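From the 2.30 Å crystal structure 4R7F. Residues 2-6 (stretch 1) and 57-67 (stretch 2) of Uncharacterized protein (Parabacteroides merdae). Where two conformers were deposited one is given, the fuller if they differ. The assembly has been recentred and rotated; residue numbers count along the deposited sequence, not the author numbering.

Stretch 1 2-6: QVKFF
Stretch 2, residues 57-67: VVHCNADWTQS

Residues 2-6 form an extended segment without regular secondary structure, with phi/psi running from -85/140 at Val 3 through -106/142 at Lys 4 and -103/132 at Phe 5 to -149/154 at Phe 6. It lies against a fold in residues 57-67, where a strand (57-60) enters a type I turn from Asn 61 to Trp 64 and the chain returns alongside it. Asn 61 N donates to Thr 65 O (2.8 Å), Trp 64 N to Asn 61 O (2.9 Å) and Ser 67 N to His 59 O (2.9 Å). Trp 64 adopts positive phi (69/19), after which Thr 65 (-87/154) and Gln 66 (-64/135) are extended.

The register is set by the nearest CA atoms: Lys 4 CA and Thr 65 CA lie 4.6 Å apart. One direct hydrogen bond joins the stretches, from Phe 5 N to Trp 64 O, at 2.8 Å and nearly straight (165°). The same carbonyl oxygen, Trp 64 O, receives a CA-H contact from Lys 4 CA at 3.3 Å, while Val 3 O faces Thr 65 CA at 3.5 Å. Beyond this point a water replaces direct pairing, donating to Val 3 O (2.7 Å) and accepting from Gln 66 N (3.0 Å).

The main bump is Phe 5, chi1 -62° (m) and chi2 77°, which fills a hollow lined by Val 58, Cys 60, Trp 64 and Gln 66. Val 58 (t) places CG1 over one ring face, 4.2 Å from Phe 5 CZ. Cys 60 (m) approaches obliquely, its SG 3.8 Å from Phe 5 CD1 and 4.5 Å from the ring centroid, a polarizable sulfur against the aromatic system. Gln 66 N lies near the ring plane at the edge, 3.9 Å from Phe 5 CE1; Gln 66 CB is equally far from that carbon. Trp 64 (chi1 -76°, chi2 99°) adds an apolar contact, CE3 to Phe 5 CB at 4.4 Å. Phe 6 (p) leads its ring away from this hollow.

Lys 4, with chi1 m and the rest of its chain extended (t, t, t), runs along the turn: its CG meets Thr 65 CG2 at 4.0 Å and its CD lies 3.6 Å from Asp 63 O. A water donating to Asp 63 O (2.8 Å) also accepts a weak bond from Lys 4 NZ (3.5 Å). Asp 63 (p) instead uses OD1 to brace its own loop, accepting from Thr 65 OG1 (2.7 Å) and Thr 65 N (3.2 Å), with Thr 65 chi1 at 62°.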

# COMPACT_ATOMS: atom_id res chain seq x y z
N GLN A 2 -22.02 30.22 -6.10
CA GLN A 2 -22.94 29.06 -6.35
C GLN A 2 -22.64 27.90 -5.38
O GLN A 2 -21.61 27.90 -4.69
CB GLN A 2 -22.93 28.60 -7.81
CG GLN A 2 -24.20 28.95 -8.58
CD GLN A 2 -25.36 28.02 -8.25
OE1 GLN A 2 -25.92 28.04 -7.14
NE2 GLN A 2 -25.74 27.19 -9.23
N VAL A 3 -23.60 26.97 -5.32
CA VAL A 3 -23.73 25.88 -4.32
C VAL A 3 -22.91 24.64 -4.67
O VAL A 3 -22.92 24.20 -5.83
CB VAL A 3 -25.20 25.38 -4.28
CG1 VAL A 3 -25.36 24.12 -3.45
CG2 VAL A 3 -26.13 26.48 -3.79
N LYS A 4 -22.29 24.04 -3.66
CA LYS A 4 -21.42 22.88 -3.83
C LYS A 4 -22.09 21.62 -3.34
O LYS A 4 -22.81 21.64 -2.35
CB LYS A 4 -20.08 23.10 -3.10
CG LYS A 4 -19.18 24.06 -3.88
CD LYS A 4 -17.86 24.34 -3.20
CE LYS A 4 -17.29 25.64 -3.74
NZ LYS A 4 -15.80 25.67 -3.72
N PHE A 5 -21.85 20.53 -4.07
CA PHE A 5 -22.40 19.23 -3.76
C PHE A 5 -21.30 18.40 -3.11
O PHE A 5 -20.18 18.35 -3.59
CB PHE A 5 -22.92 18.51 -5.01
CG PHE A 5 -24.02 19.24 -5.70
CD1 PHE A 5 -23.76 20.33 -6.48
CD2 PHE A 5 -25.33 18.85 -5.52
CE1 PHE A 5 -24.79 21.05 -7.07
CE2 PHE A 5 -26.36 19.53 -6.12
CZ PHE A 5 -26.10 20.64 -6.88
N PHE A 6 -21.65 17.77 -2.00
CA PHE A 6 -20.72 16.97 -1.26
C PHE A 6 -21.50 15.87 -0.61
O PHE A 6 -22.70 16.01 -0.36
CB PHE A 6 -19.94 17.80 -0.23
CG PHE A 6 -20.79 18.54 0.77
CD1 PHE A 6 -21.28 19.82 0.48
CD2 PHE A 6 -21.03 18.00 2.01
CE1 PHE A 6 -22.01 20.53 1.41
CE2 PHE A 6 -21.79 18.71 2.96
CZ PHE A 6 -22.28 19.97 2.67
N VAL A 57 -29.32 12.31 -10.93
CA VAL A 57 -27.91 12.44 -11.23
C VAL A 57 -27.61 13.90 -11.57
O VAL A 57 -28.24 14.49 -12.46
CB VAL A 57 -27.54 11.49 -12.39
CG1 VAL A 57 -26.05 11.53 -12.68
CG2 VAL A 57 -27.94 10.08 -12.02
N VAL A 58 -26.66 14.48 -10.84
CA VAL A 58 -26.23 15.86 -11.09
C VAL A 58 -24.79 15.84 -11.56
O VAL A 58 -23.91 15.31 -10.88
CB VAL A 58 -26.33 16.76 -9.86
CG1 VAL A 58 -25.79 18.14 -10.18
CG2 VAL A 58 -27.78 16.88 -9.37
N HIS A 59 -24.56 16.41 -12.73
CA HIS A 59 -23.21 16.52 -13.21
C HIS A 59 -22.59 17.82 -12.69
O HIS A 59 -23.21 18.89 -12.83
CB HIS A 59 -23.14 16.47 -14.73
CG HIS A 59 -21.73 16.41 -15.23
ND1 HIS A 59 -21.01 17.54 -15.55
CD2 HIS A 59 -20.88 15.37 -15.37
CE1 HIS A 59 -19.80 17.19 -15.93
NE2 HIS A 59 -19.69 15.88 -15.80
N CYS A 60 -21.36 17.72 -12.15
CA CYS A 60 -20.67 18.84 -11.55
C CYS A 60 -19.34 19.14 -12.19
O CYS A 60 -18.67 18.30 -12.75
CB CYS A 60 -20.44 18.59 -10.05
SG CYS A 60 -21.96 18.29 -9.12
N ASN A 61 -18.92 20.38 -12.04
CA ASN A 61 -17.59 20.78 -12.45
C ASN A 61 -16.54 20.43 -11.41
O ASN A 61 -16.86 19.83 -10.38
CB ASN A 61 -17.63 22.25 -12.87
CG ASN A 61 -18.18 22.40 -14.29
OD1 ASN A 61 -18.09 21.46 -15.12
ND2 ASN A 61 -18.78 23.53 -14.57
N ALA A 62 -15.28 20.74 -11.69
CA ALA A 62 -14.17 20.33 -10.85
C ALA A 62 -14.35 20.73 -9.39
O ALA A 62 -14.02 19.96 -8.50
CB ALA A 62 -12.88 20.90 -11.39
N ASP A 63 -14.90 21.92 -9.16
CA ASP A 63 -15.10 22.44 -7.81
C ASP A 63 -16.41 21.99 -7.14
O ASP A 63 -16.75 22.47 -6.07
CB ASP A 63 -14.99 23.98 -7.76
CG ASP A 63 -16.14 24.69 -8.49
OD1 ASP A 63 -16.97 24.05 -9.15
OD2 ASP A 63 -16.17 25.93 -8.42
N TRP A 64 -17.09 21.04 -7.75
CA TRP A 64 -18.32 20.43 -7.19
C TRP A 64 -19.51 21.38 -7.16
O TRP A 64 -20.45 21.15 -6.42
CB TRP A 64 -18.06 19.78 -5.83
CG TRP A 64 -17.35 18.50 -5.96
CD1 TRP A 64 -15.99 18.27 -5.79
CD2 TRP A 64 -17.91 17.24 -6.33
NE1 TRP A 64 -15.70 16.94 -6.03
CE2 TRP A 64 -16.86 16.29 -6.35
CE3 TRP A 64 -19.20 16.82 -6.64
CZ2 TRP A 64 -17.07 14.96 -6.66
CZ3 TRP A 64 -19.41 15.48 -6.94
CH2 TRP A 64 -18.34 14.57 -6.93
N THR A 65 -19.45 22.45 -7.96
CA THR A 65 -20.64 23.17 -8.33
C THR A 65 -21.22 22.50 -9.57
O THR A 65 -20.49 21.89 -10.36
CB THR A 65 -20.35 24.63 -8.71
OG1 THR A 65 -19.48 24.69 -9.84
CG2 THR A 65 -19.74 25.40 -7.56
N GLN A 66 -22.53 22.65 -9.77
CA GLN A 66 -23.22 22.02 -10.91
C GLN A 66 -22.75 22.56 -12.25
O GLN A 66 -22.60 23.77 -12.42
CB GLN A 66 -24.72 22.24 -10.80
CG GLN A 66 -25.52 21.43 -11.80
CD GLN A 66 -27.03 21.50 -11.52
OE1 GLN A 66 -27.49 22.12 -10.57
NE2 GLN A 66 -27.79 20.85 -12.36
N SER A 67 -22.52 21.66 -13.21
CA SER A 67 -22.07 22.10 -14.52
C SER A 67 -23.29 22.61 -15.30
O SER A 67 -24.42 22.48 -14.84
CB SER A 67 -21.36 20.96 -15.26
OG SER A 67 -22.29 20.05 -15.79
O HOH W 1 -23.14 26.25 -10.58
O HOH W 2 -24.26 24.58 -8.17
O HOH W 3 -15.13 22.25 -3.83